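Local structure of acyl-CoA thioester hydrolase HI0827 (Haemophilus influenzae Rd KW20, 3BJK) at residues C[36-39]-C[40-44]; C[45-48]-C[49-53]; C[70-73]-C[74-78]; C[137-140]-C[141-144]. The protein hydrolyses the thioester bond of a broad range of acyl-coenzyme A molecules, probably including long-chain fatty acyl-CoAs, and forms a hexamer built as a trimer of dimers. The protein carries 1 engineered substitution. All coordinates share one frame; numbering follows the deposited sequence.

Interaction 1: C[36-39]-C[40-44]; sequences GWIM and SQMAM. Engineered in segment 40-44: Ala43 (natural residue Asp).
Gln41 lies over one face of the Trp37 indole, one helical turn on, with its amide plane 10° from the plane of the ring. Gln41 CG sits over that face, 3.6 Å from the centroid of the Trp37 six-membered ring and 7° off its normal, a clear CH-pi contact. The amide follows over the same ring, Gln41 CD lying 3.7 Å from Trp37 CZ2, while at the rim Trp37 CH2 faces Val78. This pair lies on helix 35-54, the long central helix of the hotdog fold, around which the antiparallel sheet curves. The indole is brought under Gln41 because Trp37 CG stands anti to its backbone nitrogen (chi1 178°), and the bend at chi2 folds the Gln41 chain over the indole.

On another side of the helix Ser40 gives a second example of a side chain reaching back one turn. Its OG donates to Gly36 O at 3.0 Å, and its own backbone N donates to the same oxygen, the two arriving from opposite faces of the carbonyl plane. One acceptor thus serves two donors. Ile38 and Met42 run side by side, pointing the same way, with Ile38 CG2 and Met42 CE 4.2 Å apart; both press on Thr115 of the sheet.

Met39 packs on Ala43 of the second subunit, and the reverse pair repeats this across the interface. Ala43 is an engineered replacement of aspartate; its N donates to Met39 O at 2.8 Å, and its CB stops 3.3 Å from Met39 O.

Interaction 2: C[45-48]-C[49-53]; sequences GGAI and LAKEI. With EDO (1,2-ethanediol), chain S.
Leu49 meets the preceding turn through its backbone N, which makes a weak, long bond of 3.4 Å to Gly45 O. Its side chain turns to Leu17 and Ile94 on the sheet. Ala50 comes next and is held more firmly: its N donates to Gly46 O at 3.0 Å, in the carbonyl plane, and its methyl rests on Ile92 and Phe121. Lys51 N makes a shorter bond, 2.7 Å to Ala47 O. The lysine chain is extended beyond CG and runs back along the helix, so that Lys51 CG approaches Ala47 O to 3.1 Å and Lys51 CE reaches the methyl of Ala47.

These residues form the second half of helix 35-54, the helix that the curved sheet of the hotdog fold embraces. Ala47, like Ala50, packs on Phe121 of that sheet, and Ile48 on Leu18.

Glu52 N bonds Ile48 O at 2.9 Å, and the extended glutamate chain runs back past Ile48 O to a polar cluster at a subunit boundary. There 1,2-ethanediol, probably from the crystallisation liquor, spans the carboxylate, its O2 donating to Glu52 OE1 and its O1 to Glu52 OE2, each at 2.9 Å. Glu52 OE2 is also in salt bridges with Lys101 and Arg19 of the third subunit, cations that would be expected to favour the ionised acid. The diol is hydrogen-bonded to Arg19 NH1 of that subunit too, and its O2 lies 3.9 Å from Ile48 CG2.

Interaction 3: C[70-73]-C[74-78]; sequences KPIS and VGDVV
Ile72 touches two residues of 74-78 with its CG2 methyl, which lies 3.8 Å from Val78 CG2 and 3.7 Å from Asp76 OD2. The isoleucine and the valine reach toward each other tip to tip, whereas the aspartate passes Ile72 at a slant. A type II beta turn from Ser73 to Asp76 reverses the chain here and leads into strand 77-87 of the hotdog sheet. Asp76 N closes it with a 3.1 Å bond to Ser73 O. Gly75, at its third position, has a positive phi of 91°, where a side chain would press on the preceding carbonyl oxygen.

The carboxylate of Asp76 folds back over this turn. Ser73 N donates to Asp76 OD2 at 2.9 Å in a nearly straight bond (168°), yet approaches from well above the carboxylate plane, 62° out of it. A water donates to Asp76 OD2 at 2.6 Å and to Pro71 O at 3.0 Å, tying the approach to the turn to its exit.

The other oxygen, Asp76 OD1, is in a salt bridge with Lys102. With two donors on one oxygen and a cation at the other, this largely buried acid most likely remains ionised.

Interaction 4: C[137-140]-C[141-144]; sequences NNQE and LEKA
Asn138 crosses Leu141 at about a right angle, and its side chain can be followed outward atom by atom. Asn138 CB comes first, 3.9 Å from Leu141 CB. Beyond it Asn138 CG lies closer still, 3.3 Å from Leu141 CB, a snug fit that sets the amide against the start of the leucine side chain. Then the group forks. Asn138 OD1 accepts from Leu141 N at 2.9 Å, although the position of this oxygen is less certain because it sits too near another atom of the model. Asn138 ND2 lies 3.4 Å from Leu141 CB and donates to Pro134 O and Ile53 O. Having CG anti to the backbone nitrogen (chi1 -169°) swings the carboxamide forward over the first turn, where OD1 meets Leu141 N.

This is the N-cap of helix 139-148, the helix near the C-terminus that packs on helix 35-54 and strand 77-87 of the hotdog fold. The asparagine side chain accepts from a backbone N-H of the first turn, the capping bond of an N-cap residue.

After the cap, regular helical bonding begins. Glu142 N donates to Asn138 O at 2.9 Å in a nearly straight line (169°), and Lys143 N to Gln139 O at 3.0 Å; Ala144 N makes only a weak bond to Glu140 O, at 3.3 Å. Leu141 and Ala144 turn to Ile53, on helix 35-54. Gln139 and Glu142 lie at the exposed surface, but Glu140, bent at CG, extends its OE2 into a salt bridge with Lys101 of the third subunit.

How the interactions relate
Interactions 1 and 2 follow each other on helix 35-54 and are the buried pair; 3 and 4 are only partly buried, and their centres lie about 33 Å apart. Interaction 1 is joined to 3 by apolar touches, Ile38 CD1 meeting Ile72 CD1 at 3.6 Å. At the far end of the helix, interaction 2 meets 4 through the Asn138 side chain and packing of Ile53. Chemistry follows place: the start of the helix sets a ring face and apolar chains against its backbone bonds, while its later half ends in a carboxylate at a subunit boundary. Interactions 3 and 4 use polar side chains that take backbone N-H groups at a turn and at a helix start. Lys101 of the third subunit serves both 2 and 4.

Interaction 1: C[36-39]-C[40-44]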
loop_
_atom_site.group_PDB
_atom_site.type_symbol
_atom_site.label_atom_id
_atom_site.label_comp_id
_atom_site.label_asym_id
_atom_site.label_seq_id
_atom_site.Cartn_x
_atom_site.Cartn_y
_atom_site.Cartn_z
ATOM N N GLY C 36 -1.073 -6.564 12.879
ATOM C CA GLY C 36 -1.845 -5.386 12.439
ATOM C C GLY C 36 -2.774 -5.655 11.280
ATOM O O GLY C 36 -3.886 -5.145 11.242
ATOM N N TRP C 37 -2.332 -6.481 10.335
ATOM C CA TRP C 37 -3.154 -6.839 9.192
ATOM C C TRP C 37 -4.306 -7.712 9.687
ATOM O O TRP C 37 -5.425 -7.535 9.228
ATOM C CB TRP C 37 -2.321 -7.547 8.106
ATOM C CG TRP C 37 -3.132 -7.999 6.892
ATOM C CD1 TRP C 37 -3.426 -7.269 5.799
ATOM C CD2 TRP C 37 -3.788 -9.297 6.708
ATOM N NE1 TRP C 37 -4.194 -8.015 4.924
ATOM C CE2 TRP C 37 -4.396 -9.272 5.443
ATOM C CE3 TRP C 37 -3.880 -10.465 7.482
ATOM C CZ2 TRP C 37 -5.118 -10.358 4.926
ATOM C CZ3 TRP C 37 -4.553 -11.560 6.960
ATOM C CH2 TRP C 37 -5.172 -11.502 5.675
ATOM N N ILE C 38 -4.014 -8.656 10.582
ATOM C CA ILE C 38 -5.039 -9.574 11.131
ATOM C C ILE C 38 -6.120 -8.749 11.860
ATOM O O ILE C 38 -7.303 -8.916 11.622
ATOM C CB ILE C 38 -4.438 -10.684 12.098
ATOM C CG1 ILE C 38 -3.339 -11.486 11.397
ATOM C CG2 ILE C 38 -5.563 -11.587 12.647
ATOM C CD1 ILE C 38 -2.562 -12.485 12.281
ATOM N N MET C 39 -5.680 -7.836 12.733
ATOM C CA MET C 39 -6.599 -6.924 13.445
ATOM C C MET C 39 -7.512 -6.125 12.515
ATOM O O MET C 39 -8.731 -5.978 12.807
ATOM C CB MET C 39 -5.787 -5.976 14.327
ATOM C CG MET C 39 -5.053 -6.694 15.455
ATOM S SD MET C 39 -4.347 -5.595 16.711
ATOM C CE MET C 39 -2.924 -5.044 15.974
ATOM N N SER C 40 -6.936 -5.602 11.418
ATOM C CA SER C 40 -7.664 -4.861 10.389
ATOM C C SER C 40 -8.707 -5.710 9.716
ATOM O O SER C 40 -9.840 -5.237 9.512
ATOM C CB SER C 40 -6.726 -4.314 9.317
ATOM O OG SER C 40 -5.869 -3.364 9.861
ATOM N N GLN C 41 -8.344 -6.966 9.376
ATOM C CA GLN C 41 -9.308 -7.926 8.772
ATOM C C GLN C 41 -10.470 -8.170 9.741
ATOM O O GLN C 41 -11.626 -8.106 9.367
ATOM C CB GLN C 41 -8.612 -9.279 8.440
ATOM C CG GLN C 41 -7.713 -9.215 7.287
ATOM C CD GLN C 41 -8.429 -8.973 5.960
ATOM O OE1 GLN C 41 -8.223 -7.956 5.386
ATOM N NE2 GLN C 41 -9.324 -9.886 5.516
ATOM N N MET C 42 -10.168 -8.433 11.006
ATOM C CA MET C 42 -11.220 -8.617 12.043
ATOM C C MET C 42 -12.090 -7.398 12.161
ATOM O O MET C 42 -13.290 -7.538 12.199
ATOM C CB MET C 42 -10.620 -8.964 13.394
ATOM C CG MET C 42 -9.880 -10.340 13.416
ATOM S SD MET C 42 -9.468 -10.929 15.068
ATOM C CE MET C 42 -8.129 -9.855 15.463
ATOM N N ALA C 43 -11.468 -6.208 12.156
ATOM C CA ALA C 43 -12.187 -4.940 12.227
ATOM C C ALA C 43 -13.157 -4.705 11.063
ATOM O O ALA C 43 -14.350 -4.257 11.264
ATOM C CB ALA C 43 -11.202 -3.813 12.275
ATOM N N MET C 44 -12.651 -4.947 9.854
ATOM C CA MET C 44 -13.426 -4.789 8.656
ATOM C C MET C 44 -14.573 -5.786 8.596
ATOM O O MET C 44 -15.737 -5.400 8.320
ATOM C CB MET C 44 -12.500 -4.936 7.458
ATOM C CG MET C 44 -13.138 -5.062 6.127
ATOM S SD MET C 44 -11.934 -4.840 4.787
ATOM C CE MET C 44 -10.836 -3.640 5.393
#

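Interaction 2: C[45-48]-C[49-53]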
loop_
_atom_site.group_PDB
_atom_site.type_symbol
_atom_site.label_atom_id
_atom_site.label_comp_id
_atom_site.label_asym_id
_atom_site.label_seq_id
_atom_site.Cartn_x
_atom_site.Cartn_y
_atom_site.Cartn_z
ATOM N N GLY C 45 -14.250 -7.055 8.883
ATOM C CA GLY C 45 -15.238 -8.105 8.901
ATOM C C GLY C 45 -16.325 -7.880 9.919
ATOM O O GLY C 45 -17.510 -7.871 9.618
ATOM N N GLY C 46 -15.905 -7.672 11.160
ATOM C CA GLY C 46 -16.844 -7.355 12.248
ATOM C C GLY C 46 -17.780 -6.209 11.942
ATOM O O GLY C 46 -18.990 -6.306 12.175
ATOM N N ALA C 47 -17.223 -5.159 11.343
ATOM C CA ALA C 47 -17.993 -3.957 10.954
ATOM C C ALA C 47 -19.040 -4.207 9.905
ATOM O O ALA C 47 -20.138 -3.568 9.959
ATOM C CB ALA C 47 -17.059 -2.885 10.467
ATOM N N ILE C 48 -18.755 -5.093 8.965
ATOM C CA ILE C 48 -19.734 -5.473 7.921
ATOM C C ILE C 48 -21.010 -6.006 8.603
ATOM O O ILE C 48 -22.100 -5.597 8.285
ATOM C CB ILE C 48 -19.170 -6.526 6.912
ATOM C CG1 ILE C 48 -18.110 -5.897 5.977
ATOM C CG2 ILE C 48 -20.285 -7.098 6.045
ATOM C CD1 ILE C 48 -17.354 -6.904 5.042
ATOM N N LEU C 49 -20.828 -6.949 9.518
ATOM C CA LEU C 49 -21.926 -7.575 10.237
ATOM C C LEU C 49 -22.685 -6.528 11.122
ATOM O O LEU C 49 -23.917 -6.470 11.126
ATOM C CB LEU C 49 -21.415 -8.722 11.074
ATOM C CG LEU C 49 -22.411 -9.887 11.388
ATOM C CD1 LEU C 49 -22.189 -10.424 12.748
ATOM C CD2 LEU C 49 -23.900 -9.638 11.123
ATOM N N ALA C 50 -21.932 -5.671 11.803
ATOM C CA ALA C 50 -22.550 -4.545 12.510
ATOM C C ALA C 50 -23.342 -3.641 11.579
ATOM O O ALA C 50 -24.457 -3.274 11.921
ATOM C CB ALA C 50 -21.537 -3.735 13.266
ATOM N N LYS C 51 -22.803 -3.255 10.424
ATOM C CA LYS C 51 -23.570 -2.394 9.549
ATOM C C LYS C 51 -24.835 -3.094 9.050
ATOM O O LYS C 51 -25.838 -2.454 8.833
ATOM C CB LYS C 51 -22.730 -1.945 8.344
ATOM C CG LYS C 51 -21.580 -1.078 8.732
ATOM C CD LYS C 51 -20.669 -0.901 7.618
ATOM C CE LYS C 51 -19.324 -0.384 8.019
ATOM N NZ LYS C 51 -18.399 -0.803 6.948
ATOM N N GLU C 52 -24.736 -4.411 8.814
ATOM C CA GLU C 52 -25.875 -5.184 8.356
ATOM C C GLU C 52 -27.040 -5.083 9.399
ATOM O O GLU C 52 -28.171 -4.760 9.072
ATOM C CB GLU C 52 -25.472 -6.632 8.064
ATOM C CG GLU C 52 -24.810 -6.838 6.693
ATOM C CD GLU C 52 -24.142 -8.211 6.543
ATOM O OE1 GLU C 52 -23.794 -8.869 7.568
ATOM O OE2 GLU C 52 -23.951 -8.616 5.384
ATOM N N ILE C 53 -26.697 -5.307 10.651
ATOM C CA ILE C 53 -27.616 -5.299 11.779
ATOM C C ILE C 53 -28.137 -3.884 12.055
ATOM O O ILE C 53 -29.321 -3.699 12.304
ATOM C CB ILE C 53 -26.901 -5.902 13.046
ATOM C CG1 ILE C 53 -26.644 -7.398 12.816
ATOM C CG2 ILE C 53 -27.687 -5.638 14.390
ATOM C CD1 ILE C 53 -25.854 -8.005 13.898
HETATM C C1 EDO S . -22.963 -12.311 6.024
HETATM O O1 EDO S . -24.127 -11.462 5.883
HETATM C C2 EDO S . -22.146 -11.932 7.265
HETATM O O2 EDO S . -21.559 -10.632 7.212
#

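Interaction 3: C[70-73]-C[74-78]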
loop_
_atom_site.group_PDB
_atom_site.type_symbol
_atom_site.label_atom_id
_atom_site.label_comp_id
_atom_site.label_asym_id
_atom_site.label_seq_id
_atom_site.Cartn_x
_atom_site.Cartn_y
_atom_site.Cartn_z
ATOM N N LYS C 70 -2.219 -18.567 16.835
ATOM C CA LYS C 70 -1.304 -19.193 15.914
ATOM C C LYS C 70 -0.938 -18.180 14.853
ATOM O O LYS C 70 -1.745 -17.305 14.518
ATOM C CB LYS C 70 -1.933 -20.472 15.296
ATOM C CG LYS C 70 -2.269 -21.609 16.315
ATOM C CD LYS C 70 -3.488 -22.498 15.784
ATOM C CE LYS C 70 -4.290 -23.449 16.831
ATOM N NZ LYS C 70 -5.834 -23.109 17.009
ATOM N N PRO C 71 0.275 -18.290 14.305
ATOM C CA PRO C 71 0.639 -17.404 13.212
ATOM C C PRO C 71 -0.071 -17.714 11.880
ATOM O O PRO C 71 -0.471 -18.856 11.635
ATOM C CB PRO C 71 2.145 -17.604 13.081
ATOM C CG PRO C 71 2.427 -18.918 13.629
ATOM C CD PRO C 71 1.366 -19.216 14.664
ATOM N N ILE C 72 -0.203 -16.708 11.035
ATOM C CA ILE C 72 -0.661 -16.913 9.654
ATOM C C ILE C 72 0.501 -16.875 8.692
ATOM O O ILE C 72 1.418 -16.098 8.853
ATOM C CB ILE C 72 -1.730 -15.820 9.235
ATOM C CG1 ILE C 72 -2.952 -15.888 10.115
ATOM C CG2 ILE C 72 -2.121 -15.983 7.757
ATOM C CD1 ILE C 72 -3.941 -14.843 9.861
ATOM N N SER C 73 0.485 -17.747 7.690
ATOM C CA SER C 73 1.539 -17.819 6.699
ATOM C C SER C 73 1.103 -17.199 5.372
ATOM O O SER C 73 -0.053 -17.247 4.993
ATOM C CB SER C 73 1.946 -19.260 6.433
ATOM O OG SER C 73 2.554 -19.787 7.595
ATOM N N VAL C 74 2.067 -16.693 4.636
ATOM C CA VAL C 74 1.834 -16.291 3.239
ATOM C C VAL C 74 1.204 -17.443 2.432
ATOM O O VAL C 74 1.675 -18.575 2.469
ATOM C CB VAL C 74 3.156 -15.820 2.551
ATOM C CG1 VAL C 74 2.948 -15.558 1.074
ATOM C CG2 VAL C 74 3.649 -14.565 3.221
ATOM N N GLY C 75 0.168 -17.132 1.669
ATOM C CA GLY C 75 -0.464 -18.153 0.846
ATOM C C GLY C 75 -1.617 -18.897 1.529
ATOM O O GLY C 75 -2.327 -19.625 0.837
ATOM N N ASP C 76 -1.792 -18.730 2.854
ATOM C CA ASP C 76 -2.940 -19.281 3.603
ATOM C C ASP C 76 -4.207 -18.543 3.121
ATOM O O ASP C 76 -4.171 -17.363 2.862
ATOM C CB ASP C 76 -2.830 -18.978 5.131
ATOM C CG ASP C 76 -1.855 -19.886 5.877
ATOM O OD1 ASP C 76 -1.285 -20.833 5.296
ATOM O OD2 ASP C 76 -1.646 -19.595 7.082
ATOM N N VAL C 77 -5.319 -19.256 3.033
ATOM C CA VAL C 77 -6.629 -18.641 2.863
ATOM C C VAL C 77 -7.056 -18.228 4.256
ATOM O O VAL C 77 -6.934 -19.024 5.187
ATOM C CB VAL C 77 -7.622 -19.604 2.254
ATOM C CG1 VAL C 77 -9.026 -19.001 2.251
ATOM C CG2 VAL C 77 -7.187 -20.013 0.865
ATOM N N VAL C 78 -7.510 -16.979 4.404
ATOM C CA VAL C 78 -7.869 -16.410 5.690
ATOM C C VAL C 78 -9.357 -15.997 5.690
ATOM O O VAL C 78 -9.773 -15.181 4.850
ATOM C CB VAL C 78 -6.966 -15.223 6.050
ATOM C CG1 VAL C 78 -7.343 -14.598 7.437
ATOM C CG2 VAL C 78 -5.481 -15.655 6.024
HETATM O O HOH W 1 -0.664 -20.653 9.220
#

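Interaction 4: C[137-140]-C[141-144]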
loop_
_atom_site.group_PDB
_atom_site.type_symbol
_atom_site.label_atom_id
_atom_site.label_comp_id
_atom_site.label_asym_id
_atom_site.label_seq_id
_atom_site.Cartn_x
_atom_site.Cartn_y
_atom_site.Cartn_z
ATOM N N ASN C 137 -38.991 -3.970 10.859
ATOM C CA ASN C 137 -38.620 -4.452 9.523
ATOM C C ASN C 137 -37.130 -4.672 9.354
ATOM O O ASN C 137 -36.589 -4.405 8.274
ATOM C CB ASN C 137 -39.096 -3.497 8.399
ATOM C CG ASN C 137 -40.485 -2.932 8.627
ATOM O OD1 ASN C 137 -41.325 -3.514 9.325
ATOM N ND2 ASN C 137 -40.733 -1.774 8.031
ATOM N N ASN C 138 -36.472 -5.143 10.418
ATOM C CA ASN C 138 -35.038 -5.379 10.410
ATOM C C ASN C 138 -34.711 -6.881 10.489
ATOM O O ASN C 138 -34.485 -7.424 11.563
ATOM C CB ASN C 138 -34.350 -4.574 11.541
ATOM C CG ASN C 138 -32.814 -4.558 11.416
ATOM O OD1 ASN C 138 -32.232 -5.405 10.738
ATOM N ND2 ASN C 138 -32.157 -3.615 12.118
ATOM N N GLN C 139 -34.676 -7.537 9.332
ATOM C CA GLN C 139 -34.389 -8.968 9.258
ATOM C C GLN C 139 -32.993 -9.354 9.758
ATOM O O GLN C 139 -32.801 -10.420 10.346
ATOM C CB GLN C 139 -34.500 -9.427 7.824
ATOM C CG GLN C 139 -35.898 -9.405 7.292
ATOM C CD GLN C 139 -35.981 -10.095 5.953
ATOM O OE1 GLN C 139 -34.977 -10.208 5.223
ATOM N NE2 GLN C 139 -37.153 -10.582 5.631
ATOM N N GLU C 140 -32.015 -8.506 9.488
ATOM C CA GLU C 140 -30.666 -8.797 9.907
ATOM C C GLU C 140 -30.594 -8.803 11.440
ATOM O O GLU C 140 -29.961 -9.682 12.023
ATOM C CB GLU C 140 -29.689 -7.815 9.261
ATOM C CG GLU C 140 -29.622 -7.965 7.699
ATOM C CD GLU C 140 -28.483 -8.901 7.176
ATOM O OE1 GLU C 140 -27.781 -9.559 8.000
ATOM O OE2 GLU C 140 -28.273 -8.943 5.927
ATOM N N LEU C 141 -31.263 -7.841 12.079
ATOM C CA LEU C 141 -31.360 -7.788 13.556
ATOM C C LEU C 141 -32.134 -8.984 14.091
ATOM O O LEU C 141 -31.698 -9.634 15.034
ATOM C CB LEU C 141 -32.043 -6.493 14.008
ATOM C CG LEU C 141 -32.372 -6.286 15.499
ATOM C CD1 LEU C 141 -31.092 -6.334 16.355
ATOM C CD2 LEU C 141 -33.138 -4.965 15.723
ATOM N N GLU C 142 -33.284 -9.254 13.470
ATOM C CA GLU C 142 -34.122 -10.419 13.789
ATOM C C GLU C 142 -33.296 -11.718 13.871
ATOM O O GLU C 142 -33.375 -12.416 14.876
ATOM C CB GLU C 142 -35.273 -10.562 12.756
ATOM C CG GLU C 142 -36.665 -10.715 13.328
ATOM C CD GLU C 142 -37.745 -11.025 12.248
ATOM O OE1 GLU C 142 -37.544 -10.748 11.029
ATOM O OE2 GLU C 142 -38.815 -11.558 12.631
ATOM N N LYS C 143 -32.520 -12.022 12.827
ATOM C CA LYS C 143 -31.619 -13.199 12.783
ATOM C C LYS C 143 -30.594 -13.286 13.956
ATOM O O LYS C 143 -30.409 -14.347 14.576
ATOM C CB LYS C 143 -30.806 -13.199 11.471
ATOM C CG LYS C 143 -31.484 -13.796 10.251
ATOM C CD LYS C 143 -30.479 -13.916 9.062
ATOM C CE LYS C 143 -31.016 -14.875 7.945
ATOM N NZ LYS C 143 -29.874 -15.542 7.235
ATOM N N ALA C 144 -29.917 -12.174 14.222
ATOM C CA ALA C 144 -28.997 -12.058 15.366
ATOM C C ALA C 144 -29.678 -12.287 16.715
ATOM O O ALA C 144 -29.151 -13.015 17.557
ATOM C CB ALA C 144 -28.322 -10.684 15.370
#